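Long-range contacts in exotoxin 3 (Staphylococcus aureus, PDB 2Z8L), which binds the glycan sialyl Lewis X, as a superantigen-like toxin of the OB-fold and beta-grasp kind: residues I79-E84 with V92-G97; K100-A105 with Y135-S140; P113-K118 with R149-Q154; S166-I171 with F180-K185. One frame throughout, in Å; residues are numbered along the deposited sequence.

Interaction 1: residues I79-E84 with V92-G97. Unlike the reference sequence in segment 92-97: Phe93 (reference Tyr).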
# COMPACT_ATOMS: atom_id res chain seq x y z
N ILE A 79 -7.45 -7.19 -3.09
CA ILE A 79 -6.24 -6.73 -3.79
C ILE A 79 -6.23 -5.22 -3.98
O ILE A 79 -7.17 -4.64 -4.51
CB ILE A 79 -6.09 -7.41 -5.17
CG1 ILE A 79 -6.36 -8.91 -5.00
CG2 ILE A 79 -4.70 -7.05 -5.76
CD1 ILE A 79 -6.19 -9.70 -6.20
N PHE A 80 -5.13 -4.58 -3.58
CA PHE A 80 -4.92 -3.17 -3.85
C PHE A 80 -4.09 -3.05 -5.09
O PHE A 80 -2.91 -3.39 -5.08
CB PHE A 80 -4.20 -2.50 -2.65
CG PHE A 80 -4.08 -1.05 -2.79
CD1 PHE A 80 -5.21 -0.22 -2.76
CD2 PHE A 80 -2.85 -0.47 -3.07
CE1 PHE A 80 -5.07 1.15 -2.96
CE2 PHE A 80 -2.72 0.90 -3.27
CZ PHE A 80 -3.81 1.70 -3.19
N VAL A 81 -4.72 -2.55 -6.15
CA VAL A 81 -4.17 -2.50 -7.48
C VAL A 81 -3.73 -1.06 -7.85
O VAL A 81 -4.52 -0.10 -7.69
CB VAL A 81 -5.21 -3.03 -8.55
CG1 VAL A 81 -4.63 -2.88 -9.97
CG2 VAL A 81 -5.64 -4.45 -8.24
N VAL A 82 -2.48 -0.93 -8.30
CA VAL A 82 -1.95 0.29 -8.91
C VAL A 82 -1.36 -0.15 -10.25
O VAL A 82 -0.47 -0.97 -10.29
CB VAL A 82 -0.88 0.98 -8.01
CG1 VAL A 82 -0.32 2.21 -8.73
CG2 VAL A 82 -1.49 1.33 -6.68
N LYS A 83 -1.91 0.35 -11.34
CA LYS A 83 -1.49 -0.10 -12.65
C LYS A 83 -0.02 0.23 -12.86
O LYS A 83 0.37 1.40 -12.70
CB LYS A 83 -2.36 0.58 -13.70
CG LYS A 83 -2.29 -0.04 -15.01
CD LYS A 83 -3.32 0.59 -15.96
CE LYS A 83 -4.75 0.45 -15.39
NZ LYS A 83 -5.78 0.34 -16.49
N GLU A 84 0.81 -0.76 -13.16
CA GLU A 84 2.22 -0.53 -13.48
C GLU A 84 2.39 -0.58 -14.99
O GLU A 84 3.20 0.14 -15.58
CB GLU A 84 3.15 -1.53 -12.81
CG GLU A 84 3.08 -1.58 -11.28
CD GLU A 84 3.69 -0.35 -10.56
OE1 GLU A 84 4.49 0.42 -11.18
OE2 GLU A 84 3.38 -0.17 -9.35
N VAL A 92 -4.08 -5.81 -17.04
CA VAL A 92 -3.42 -4.85 -16.17
C VAL A 92 -2.42 -5.58 -15.27
O VAL A 92 -2.74 -6.67 -14.78
CB VAL A 92 -4.44 -4.15 -15.30
CG1 VAL A 92 -3.76 -3.43 -14.16
CG2 VAL A 92 -5.25 -3.17 -16.15
N PHE A 93 -1.23 -5.01 -15.08
CA PHE A 93 -0.18 -5.60 -14.23
C PHE A 93 0.03 -4.71 -13.03
O PHE A 93 0.12 -3.51 -13.17
CB PHE A 93 1.13 -5.73 -14.98
CG PHE A 93 0.98 -6.54 -16.24
CD1 PHE A 93 1.10 -7.92 -16.20
CD2 PHE A 93 0.59 -5.95 -17.42
CE1 PHE A 93 0.90 -8.69 -17.33
CE2 PHE A 93 0.39 -6.70 -18.54
CZ PHE A 93 0.55 -8.08 -18.50
N SER A 94 0.13 -5.34 -11.87
CA SER A 94 0.36 -4.62 -10.64
C SER A 94 1.20 -5.50 -9.71
O SER A 94 1.27 -6.73 -9.90
CB SER A 94 -1.01 -4.27 -9.99
OG SER A 94 -0.90 -3.56 -8.76
N TYR A 95 1.88 -4.86 -8.76
CA TYR A 95 2.80 -5.52 -7.82
C TYR A 95 2.20 -5.65 -6.44
O TYR A 95 1.85 -4.66 -5.82
CB TYR A 95 4.08 -4.69 -7.64
CG TYR A 95 4.88 -4.43 -8.85
CD1 TYR A 95 5.07 -5.40 -9.81
CD2 TYR A 95 5.56 -3.21 -8.98
CE1 TYR A 95 5.85 -5.15 -10.93
CE2 TYR A 95 6.32 -2.97 -10.08
CZ TYR A 95 6.47 -3.95 -11.05
OH TYR A 95 7.25 -3.73 -12.18
N GLY A 96 2.13 -6.88 -5.94
CA GLY A 96 1.78 -7.15 -4.57
C GLY A 96 0.38 -6.65 -4.20
O GLY A 96 -0.53 -6.77 -5.01
N GLY A 97 0.22 -6.26 -2.95
CA GLY A 97 -1.04 -5.71 -2.46
C GLY A 97 -2.15 -6.70 -2.21
O GLY A 97 -3.31 -6.29 -2.12
O HOH W 1 -1.72 -5.11 -6.77
O HOH W 2 1.59 -1.87 -8.58
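Phe80 with Gly97, and Glu84 with Phe93, tie two neighbouring chain segments of the OB-fold domain together, an example of two segments held by a backbone bond near each end with waters between. Phe80 N donates to Gly97 O at 2.9 Å, and Glu84 N reaches Phe93 O at 2.8 Å. Between these two ties Ser94 and two waters take over. The hydroxyl of Ser94 stands anti to its backbone N (chi1 180°), close to the backbone of Val82 and in reach of water 1, to which OG donates. That water in turn donates to Phe80 O and Gly96 O. Water 2 accepts from Tyr95 N and donates to Val82 O and Glu84 OE2, so the Glu84 carboxylate is joined to both backbones.

The Glu84 side chain crosses the Tyr95 ring at about a right angle, its CG 3.7 Å above one face in a CH-pi contact and offset toward the rim. A bend at chi2 (-71°) brings Glu84 CD to 3.7 Å from Tyr95 CE2; the carboxylate plane is 16° from that of the ring. Tyr24 OH, in the second shell, also hydrogen-bonds Glu84 OE2 and so fixes the acid further. Lys83 crosses Val92, with NZ 3.6 Å from Val92 CG2, while its charge is paired with Glu86. Val81 CG1 lies 3.9 Å from Ser94 CB. At the far end Ile79 CA makes a CA-H...O contact with Gly97 O, 3.4 Å away.

Interaction 2: residues K100-A105 with Y135-S140. Unlike the reference sequence in segment 135-140: Val139 (reference Ile). With PO4 (phosphate ion), chain C.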
# COMPACT_ATOMS: atom_id res chain seq x y z
N LYS A 100 -5.88 -11.24 2.71
CA LYS A 100 -7.12 -12.00 2.96
C LYS A 100 -8.23 -11.02 3.28
O LYS A 100 -7.99 -10.01 3.93
CB LYS A 100 -6.90 -12.89 4.16
CG LYS A 100 -5.67 -13.78 3.98
CD LYS A 100 -5.53 -14.84 5.06
CE LYS A 100 -4.70 -15.99 4.54
NZ LYS A 100 -3.38 -15.54 3.94
N LYS A 101 -9.45 -11.31 2.81
CA LYS A 101 -10.57 -10.46 3.13
C LYS A 101 -10.86 -10.56 4.64
O LYS A 101 -10.43 -11.50 5.35
CB LYS A 101 -11.79 -10.82 2.29
CG LYS A 101 -12.38 -12.13 2.69
CD LYS A 101 -13.55 -12.48 1.81
CE LYS A 101 -14.18 -13.70 2.33
NZ LYS A 101 -15.10 -14.27 1.32
N ASN A 102 -11.60 -9.58 5.14
CA ASN A 102 -11.96 -9.60 6.55
C ASN A 102 -12.77 -10.84 6.93
O ASN A 102 -13.67 -11.24 6.21
CB ASN A 102 -12.80 -8.36 6.88
CG ASN A 102 -11.98 -7.09 6.94
OD1 ASN A 102 -10.76 -7.11 7.05
ND2 ASN A 102 -12.69 -5.97 6.98
N GLN A 103 -12.46 -11.41 8.07
CA GLN A 103 -13.26 -12.49 8.64
C GLN A 103 -14.43 -11.89 9.42
O GLN A 103 -15.46 -12.53 9.49
CB GLN A 103 -12.39 -13.37 9.52
CG GLN A 103 -13.10 -14.57 10.10
CD GLN A 103 -12.20 -15.70 10.62
OE1 GLN A 103 -11.04 -15.86 10.19
NE2 GLN A 103 -12.76 -16.53 11.54
N GLY A 104 -14.24 -10.72 10.03
CA GLY A 104 -15.29 -9.99 10.65
C GLY A 104 -16.11 -9.18 9.67
O GLY A 104 -15.75 -9.02 8.49
N ALA A 105 -17.22 -8.67 10.18
CA ALA A 105 -18.15 -7.84 9.42
C ALA A 105 -18.25 -6.57 10.27
O ALA A 105 -18.67 -6.61 11.42
CB ALA A 105 -19.46 -8.48 9.24
N TYR A 135 -9.77 0.02 7.82
CA TYR A 135 -10.97 -0.81 7.66
C TYR A 135 -10.67 -2.29 7.52
O TYR A 135 -11.63 -3.08 7.48
CB TYR A 135 -11.80 -0.33 6.45
CG TYR A 135 -12.28 1.09 6.61
CD1 TYR A 135 -13.55 1.36 7.08
CD2 TYR A 135 -11.48 2.17 6.28
CE1 TYR A 135 -14.00 2.66 7.24
CE2 TYR A 135 -11.94 3.45 6.43
CZ TYR A 135 -13.18 3.68 6.91
OH TYR A 135 -13.70 4.97 7.08
N LYS A 136 -9.40 -2.66 7.48
CA LYS A 136 -9.02 -4.02 7.19
C LYS A 136 -8.24 -4.68 8.30
O LYS A 136 -7.34 -4.09 8.84
CB LYS A 136 -8.25 -4.09 5.83
CG LYS A 136 -9.23 -3.94 4.66
CD LYS A 136 -8.56 -3.89 3.29
CE LYS A 136 -7.49 -5.00 3.06
NZ LYS A 136 -7.88 -6.47 3.24
N GLU A 137 -8.54 -5.95 8.54
CA GLU A 137 -7.80 -6.76 9.48
C GLU A 137 -6.40 -7.00 9.02
O GLU A 137 -5.50 -7.04 9.84
CB GLU A 137 -8.48 -8.12 9.67
CG GLU A 137 -9.82 -8.02 10.31
CD GLU A 137 -10.69 -9.27 10.09
OE1 GLU A 137 -10.19 -10.27 9.51
OE2 GLU A 137 -11.86 -9.19 10.46
N GLU A 138 -6.22 -7.23 7.73
CA GLU A 138 -4.89 -7.48 7.11
C GLU A 138 -4.70 -6.37 6.10
O GLU A 138 -5.49 -6.21 5.20
CB GLU A 138 -4.90 -8.84 6.40
CG GLU A 138 -3.56 -9.45 6.32
CD GLU A 138 -3.65 -10.88 5.84
OE1 GLU A 138 -4.02 -11.77 6.69
OE2 GLU A 138 -3.42 -11.11 4.61
N VAL A 139 -3.65 -5.58 6.26
CA VAL A 139 -3.41 -4.46 5.42
C VAL A 139 -1.98 -4.59 4.80
O VAL A 139 -1.01 -4.90 5.50
CB VAL A 139 -3.49 -3.11 6.15
CG1 VAL A 139 -3.51 -2.02 5.03
CG2 VAL A 139 -4.69 -2.96 7.11
N SER A 140 -1.88 -4.36 3.47
CA SER A 140 -0.55 -4.43 2.82
C SER A 140 0.22 -3.13 3.10
O SER A 140 -0.38 -2.02 3.13
CB SER A 140 -0.67 -4.66 1.29
OG SER A 140 -1.22 -3.58 0.59
P PO4 C . -13.45 -7.05 2.80
O1 PO4 C . -13.44 -7.56 1.35
O2 PO4 C . -14.61 -7.74 3.53
O3 PO4 C . -13.69 -5.56 2.83
O4 PO4 C . -12.17 -7.37 3.53
O HOH W 3 -8.50 -7.92 5.74
O HOH W 4 -8.40 -11.06 7.51
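Asn102 takes the backbone N-H of Glu137, while the Glu137 carboxylate takes the next two, of Gln103 and Gly104, showing how two irregular segments can be matched without sheet pairing. Both ends of the Asn102 amide are used: OD1 accepts from Glu137 N at 2.9 Å in a nearly straight bond, and ND2 donates to Tyr135 O at 3.1 Å, lying in the plane of that carbonyl. The Glu137 chain, extended beyond CG (chi2 161°), carries CD toward Gln103 N; OE1 accepts from Gln103 N and OE2 from Gly104 N, each at 2.9 Å. OE2 meets Gly104 N with its syn lone pair and also bonds Tyr106 OH, while water 4 joins Glu137 OE1 to Lys101 O. This compact part joins the chain leaving strand 92-100 of the OB-fold domain to the segment leading into strand 138-140 of the beta-grasp domain.

The Lys100-Glu138 side is looser. Glu138 OE2 takes Lys100 N from above the carboxylate plane, at 3.1 Å, while Lys100 NZ stays 4.5 Å from Glu138 OE2, beyond a salt bridge. Water 3 donates to Lys100 O and Asn102 OD1 and accepts from Lys136 NZ and Glu138 N; Lys136 is held chiefly by Thr99 and Asp78. With two acids accepting backbone N-H groups, the junction between the domains depends on directional bonds, and hardly at all on apolar packing.

Interaction 3: residues P113-K118 with R149-Q154. Unlike the reference sequence in segment 113-118: Lys114 (reference Arg).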
# COMPACT_ATOMS: atom_id res chain seq x y z
N PRO A 113 -5.68 4.99 14.17
CA PRO A 113 -4.39 5.48 14.72
C PRO A 113 -4.17 6.96 14.39
O PRO A 113 -4.54 7.41 13.32
CB PRO A 113 -3.34 4.61 14.01
CG PRO A 113 -4.06 4.08 12.75
CD PRO A 113 -5.50 3.93 13.17
N LYS A 114 -3.56 7.67 15.30
CA LYS A 114 -3.09 9.02 14.99
C LYS A 114 -2.01 9.00 13.89
O LYS A 114 -1.18 8.11 13.86
CB LYS A 114 -2.51 9.64 16.26
CG LYS A 114 -3.60 10.01 17.25
CD LYS A 114 -3.11 10.81 18.40
CE LYS A 114 -4.06 10.74 19.55
NZ LYS A 114 -3.69 11.59 20.73
N PHE A 115 -2.05 10.00 13.01
CA PHE A 115 -1.03 10.23 12.00
C PHE A 115 -0.42 11.58 12.33
O PHE A 115 -1.10 12.59 12.15
CB PHE A 115 -1.69 10.26 10.60
CG PHE A 115 -0.75 10.30 9.47
CD1 PHE A 115 0.59 9.94 9.56
CD2 PHE A 115 -1.24 10.62 8.23
CE1 PHE A 115 1.42 9.94 8.44
CE2 PHE A 115 -0.41 10.65 7.14
CZ PHE A 115 0.90 10.30 7.24
N VAL A 116 0.79 11.57 12.88
CA VAL A 116 1.44 12.81 13.41
C VAL A 116 2.38 13.28 12.29
O VAL A 116 3.35 12.60 11.97
CB VAL A 116 2.22 12.56 14.70
CG1 VAL A 116 2.82 13.80 15.23
CG2 VAL A 116 1.30 12.00 15.82
N ILE A 117 2.06 14.41 11.69
CA ILE A 117 2.75 14.92 10.56
C ILE A 117 3.55 16.15 10.99
O ILE A 117 2.96 17.16 11.36
CB ILE A 117 1.78 15.29 9.49
CG1 ILE A 117 0.95 14.05 9.09
CG2 ILE A 117 2.50 15.89 8.26
CD1 ILE A 117 -0.34 14.39 8.48
N LYS A 118 4.86 16.03 10.90
CA LYS A 118 5.76 17.13 11.28
C LYS A 118 6.22 17.76 10.00
O LYS A 118 7.02 17.15 9.29
CB LYS A 118 6.94 16.61 12.09
CG LYS A 118 6.49 16.14 13.47
CD LYS A 118 7.62 16.00 14.44
CE LYS A 118 7.09 15.89 15.90
NZ LYS A 118 8.09 16.38 16.93
N ARG A 149 1.03 8.54 1.34
CA ARG A 149 1.67 9.53 0.42
C ARG A 149 0.66 10.35 -0.36
O ARG A 149 0.84 11.57 -0.48
CB ARG A 149 2.67 8.90 -0.56
CG ARG A 149 3.83 8.15 0.14
CD ARG A 149 4.96 7.96 -0.79
NE ARG A 149 5.76 6.83 -0.42
CZ ARG A 149 7.00 6.61 -0.80
NH1 ARG A 149 7.63 7.49 -1.56
NH2 ARG A 149 7.58 5.48 -0.42
N GLN A 150 -0.37 9.71 -0.91
CA GLN A 150 -1.36 10.45 -1.65
C GLN A 150 -2.02 11.55 -0.78
O GLN A 150 -2.21 12.64 -1.22
CB GLN A 150 -2.39 9.50 -2.25
CG GLN A 150 -3.32 10.18 -3.24
CD GLN A 150 -3.98 9.22 -4.19
OE1 GLN A 150 -5.10 8.75 -3.91
NE2 GLN A 150 -3.32 8.92 -5.33
N TYR A 151 -2.31 11.21 0.48
CA TYR A 151 -2.90 12.17 1.43
C TYR A 151 -1.92 13.33 1.67
O TYR A 151 -2.30 14.50 1.71
CB TYR A 151 -3.20 11.50 2.73
CG TYR A 151 -3.72 12.40 3.79
CD1 TYR A 151 -5.06 12.74 3.81
CD2 TYR A 151 -2.90 12.88 4.77
CE1 TYR A 151 -5.55 13.62 4.78
CE2 TYR A 151 -3.36 13.75 5.75
CZ TYR A 151 -4.69 14.11 5.75
OH TYR A 151 -5.14 14.96 6.72
N LEU A 152 -0.64 13.01 1.82
CA LEU A 152 0.37 14.05 2.06
C LEU A 152 0.63 14.95 0.85
O LEU A 152 0.95 16.14 0.98
CB LEU A 152 1.67 13.42 2.58
CG LEU A 152 1.62 12.71 3.93
CD1 LEU A 152 2.93 11.98 4.14
CD2 LEU A 152 1.29 13.70 5.05
N ILE A 153 0.51 14.39 -0.36
CA ILE A 153 0.64 15.16 -1.56
C ILE A 153 -0.52 16.14 -1.69
O ILE A 153 -0.31 17.32 -2.03
CB ILE A 153 0.72 14.25 -2.80
CG1 ILE A 153 2.07 13.53 -2.81
CG2 ILE A 153 0.59 15.06 -4.10
CD1 ILE A 153 2.08 12.22 -3.73
N GLN A 154 -1.72 15.64 -1.41
CA GLN A 154 -2.95 16.46 -1.56
C GLN A 154 -3.09 17.53 -0.48
O GLN A 154 -3.70 18.58 -0.72
CB GLN A 154 -4.20 15.57 -1.51
CG GLN A 154 -4.35 14.58 -2.66
CD GLN A 154 -5.42 13.50 -2.43
OE1 GLN A 154 -5.75 13.13 -1.28
NE2 GLN A 154 -5.90 12.92 -3.53
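Phe115 and Ile117 of strand 114-118 face Tyr151 and Leu152 of helix 149-154, whose axis passes 12.0 Å from that of the strand at a crossing angle of -46°. This is the central packing of a beta-grasp domain, in which a helix lies across one face of a mixed sheet, and it illustrates how side chains alone can span such a separation. No hydrogen bond crosses the contact. Alternation along the strand sends Phe115 and Ile117 to the helix side, while Val116 and Lys118 lie on the reverse of the sheet, against residues of strand 124-131.

Phe115 holds its CG anti to the backbone N (chi1 -172°), and its ring reaches toward Leu152 tip to tip. Phe115 CZ comes to 4.1 Å from both Leu152 methyls, CD1 and CD2. Tyr151 slides past Phe115 in the opposite direction, and Tyr151 CD2 sits at the edge of the Phe115 ring, 4.1 Å from Phe115 CE2. One face of the Phe115 ring is covered from within the strand by Ile117 CG1, 3.9 Å above the plane and over the centre, so the two strand side chains pack on each other as well as on the helix. Strand 200-207 supports them through Met203 and Ala205 beside Phe115 and Ile207 beside Ile117; Tyr151 also touches Lys130.

Ile117 finishes the packing. Its CD1 lies at the edge of the Tyr151 ring, near the ring plane. The same methyl makes the shortest approach of the contact, 3.9 Å to Leu152 CD2.

Interaction 4: residues S166-I171 with F180-K185; sequences SKIKVI and FELNKK. Unlike the reference sequence in segment 166-171: Ile171 (reference Thr). With FUC (alpha-L-fucopyranose), chain B; GAL (beta-D-galactopyranose), chain D.
Ile168 and Phe180 form a hydrogen-bonded antiparallel pair beside Glu181 and Lys184, two residues of the glycan pocket. Glu181, extended beyond CG (chi2 176°), accepts on OE2 from both fucose O3, at 2.6 Å, and galactose O6, at 2.7 Å. Lys184 NZ donates to fucose O2 and O3, so fucose O3 is held by an acid and a base together. In the backbone, Phe180 N donates to Ile168 O at 2.8 Å and Ile168 N to Phe180 O at 2.9 Å. Leu182 N adds a third bond, to Ser166 O, just where the chain enters the type I turn from Glu181 to Lys184. Lys167, whose NZ is bonded to Asp165 O, is joined to Glu181 OE1 through water 6.

On the opposite sheet face the packing is apolar. Ile168 CG2 meets Phe180 CD2 at 3.9 Å, Val170 CG2 approaches CE2 of the same ring, and the Ile168 and Leu182 side chains cross at about a right angle, Ile168 CD1 3.8 Å from Leu182 CD2. This face turns toward helix 141-155, where Ile168 meets Leu148 and Leu182 meets Arg149. Strand 167-172 lies between strand 200-207 and the outermost strand, 177-181.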
# COMPACT_ATOMS: atom_id res chain seq x y z
N SER A 166 13.17 12.58 4.30
CA SER A 166 11.78 12.51 4.77
C SER A 166 11.35 11.05 4.83
O SER A 166 11.66 10.26 3.92
CB SER A 166 10.83 13.30 3.80
OG SER A 166 11.03 14.70 3.93
N LYS A 167 10.55 10.69 5.82
CA LYS A 167 10.05 9.30 5.94
C LYS A 167 8.68 9.26 6.61
O LYS A 167 8.29 10.19 7.31
CB LYS A 167 10.95 8.40 6.80
CG LYS A 167 12.42 8.29 6.45
CD LYS A 167 13.24 7.80 7.63
CE LYS A 167 14.79 7.66 7.33
NZ LYS A 167 15.30 8.65 6.33
N ILE A 168 7.98 8.16 6.36
CA ILE A 168 6.79 7.75 7.12
C ILE A 168 7.20 6.55 7.97
O ILE A 168 7.98 5.71 7.50
CB ILE A 168 5.64 7.38 6.18
CG1 ILE A 168 5.12 8.57 5.41
CG2 ILE A 168 4.48 6.76 7.00
CD1 ILE A 168 4.23 8.10 4.27
N LYS A 169 6.76 6.51 9.21
CA LYS A 169 7.00 5.37 10.12
C LYS A 169 5.64 4.93 10.63
O LYS A 169 4.87 5.73 11.15
CB LYS A 169 7.91 5.76 11.23
CG LYS A 169 8.31 4.70 12.17
CD LYS A 169 9.36 5.20 13.11
CE LYS A 169 9.32 4.47 14.44
NZ LYS A 169 10.43 4.86 15.34
N VAL A 170 5.33 3.66 10.46
CA VAL A 170 4.12 3.03 11.03
C VAL A 170 4.54 2.21 12.24
O VAL A 170 5.43 1.36 12.12
CB VAL A 170 3.47 2.09 9.99
CG1 VAL A 170 2.32 1.32 10.61
CG2 VAL A 170 3.04 2.89 8.70
N ILE A 171 3.98 2.51 13.40
CA ILE A 171 4.43 1.93 14.65
C ILE A 171 3.31 1.04 15.19
O ILE A 171 2.12 1.44 15.23
CB ILE A 171 4.76 3.02 15.68
CG1 ILE A 171 5.81 3.98 15.13
CG2 ILE A 171 5.22 2.33 17.00
CD1 ILE A 171 5.89 5.38 15.85
N PHE A 180 8.92 3.96 5.52
CA PHE A 180 8.77 4.30 4.07
C PHE A 180 9.61 5.49 3.78
O PHE A 180 9.30 6.59 4.26
CB PHE A 180 7.31 4.57 3.60
CG PHE A 180 6.32 3.50 4.01
CD1 PHE A 180 6.64 2.20 3.89
CD2 PHE A 180 5.04 3.85 4.44
CE1 PHE A 180 5.72 1.19 4.26
CE2 PHE A 180 4.12 2.89 4.80
CZ PHE A 180 4.49 1.54 4.69
N GLU A 181 10.73 5.32 3.08
CA GLU A 181 11.57 6.46 2.72
C GLU A 181 10.91 7.21 1.58
O GLU A 181 10.66 6.65 0.48
CB GLU A 181 12.94 5.99 2.26
CG GLU A 181 13.75 5.21 3.25
CD GLU A 181 15.07 4.73 2.57
OE1 GLU A 181 15.96 5.58 2.42
OE2 GLU A 181 15.20 3.56 2.12
N LEU A 182 10.66 8.51 1.76
CA LEU A 182 9.87 9.27 0.75
C LEU A 182 10.63 9.73 -0.48
O LEU A 182 10.00 10.19 -1.44
CB LEU A 182 9.17 10.45 1.41
CG LEU A 182 8.23 10.05 2.53
CD1 LEU A 182 7.64 11.23 3.20
CD2 LEU A 182 7.11 9.11 2.03
N ASN A 183 11.96 9.56 -0.50
CA ASN A 183 12.73 9.99 -1.67
C ASN A 183 12.72 8.99 -2.81
O ASN A 183 13.36 9.23 -3.87
CB ASN A 183 14.15 10.37 -1.30
CG ASN A 183 15.00 9.22 -0.81
OD1 ASN A 183 14.59 8.07 -0.71
ND2 ASN A 183 16.24 9.55 -0.49
N LYS A 184 12.03 7.87 -2.62
CA LYS A 184 11.86 6.89 -3.71
C LYS A 184 10.60 6.10 -3.55
O LYS A 184 9.99 6.10 -2.48
CB LYS A 184 13.07 5.99 -3.76
CG LYS A 184 13.32 5.17 -2.52
CD LYS A 184 14.61 4.39 -2.67
CE LYS A 184 14.78 3.38 -1.55
NZ LYS A 184 16.16 2.75 -1.72
N LYS A 185 10.19 5.40 -4.60
CA LYS A 185 9.05 4.53 -4.54
C LYS A 185 9.30 3.40 -3.49
O LYS A 185 10.47 3.02 -3.23
CB LYS A 185 8.82 3.96 -5.94
CG LYS A 185 7.51 3.35 -6.15
CD LYS A 185 7.38 2.79 -7.58
CE LYS A 185 7.46 3.80 -8.64
NZ LYS A 185 7.11 3.06 -9.97
C1 FUC B . 17.54 -1.54 1.04
C2 FUC B . 17.53 -0.11 0.48
C3 FUC B . 17.07 0.88 1.54
C4 FUC B . 17.86 0.69 2.82
C5 FUC B . 17.83 -0.78 3.25
C6 FUC B . 18.58 -1.09 4.53
O2 FUC B . 16.72 0.01 -0.67
O3 FUC B . 17.18 2.21 1.02
O4 FUC B . 19.18 1.05 2.52
O5 FUC B . 18.31 -1.61 2.21
C1 GAL D . 14.41 -2.26 4.30
C2 GAL D . 14.78 -2.45 5.76
C3 GAL D . 13.80 -1.62 6.57
C4 GAL D . 13.86 -0.15 6.12
C5 GAL D . 13.61 -0.02 4.62
C6 GAL D . 13.72 1.40 4.12
O2 GAL D . 14.62 -3.84 6.06
O3 GAL D . 13.99 -1.75 7.99
O4 GAL D . 15.15 0.34 6.42
O5 GAL D . 14.52 -0.89 3.91
O6 GAL D . 13.57 1.53 2.71
O HOH W 5 13.64 9.86 2.07
O HOH W 6 15.68 8.10 3.34

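How the interactions relate
The four contacts pass from one domain to the other. Interaction 1 is a buried junction within the OB fold and interactions 3 and 4 are buried in the beta-grasp domain, whereas interaction 2 lies at the surface between the two. Chemistry follows place: interaction 3 is wholly apolar, interaction 2 almost wholly polar, and interactions 1 and 4 combine backbone bonds with packing. Interactions 3 and 4 both reach the same sheet, and the helix of interaction 3 touches interaction 4: Arg149 NH1 probably bonds Lys184 O, and Leu152 CD1 packs on Ile168 CD1. Gly97 CA touches Ser140 OG, joining interactions 1 and 2, and a weak, long ion pair of Glu84 with Lys185 links interactions 1 and 4.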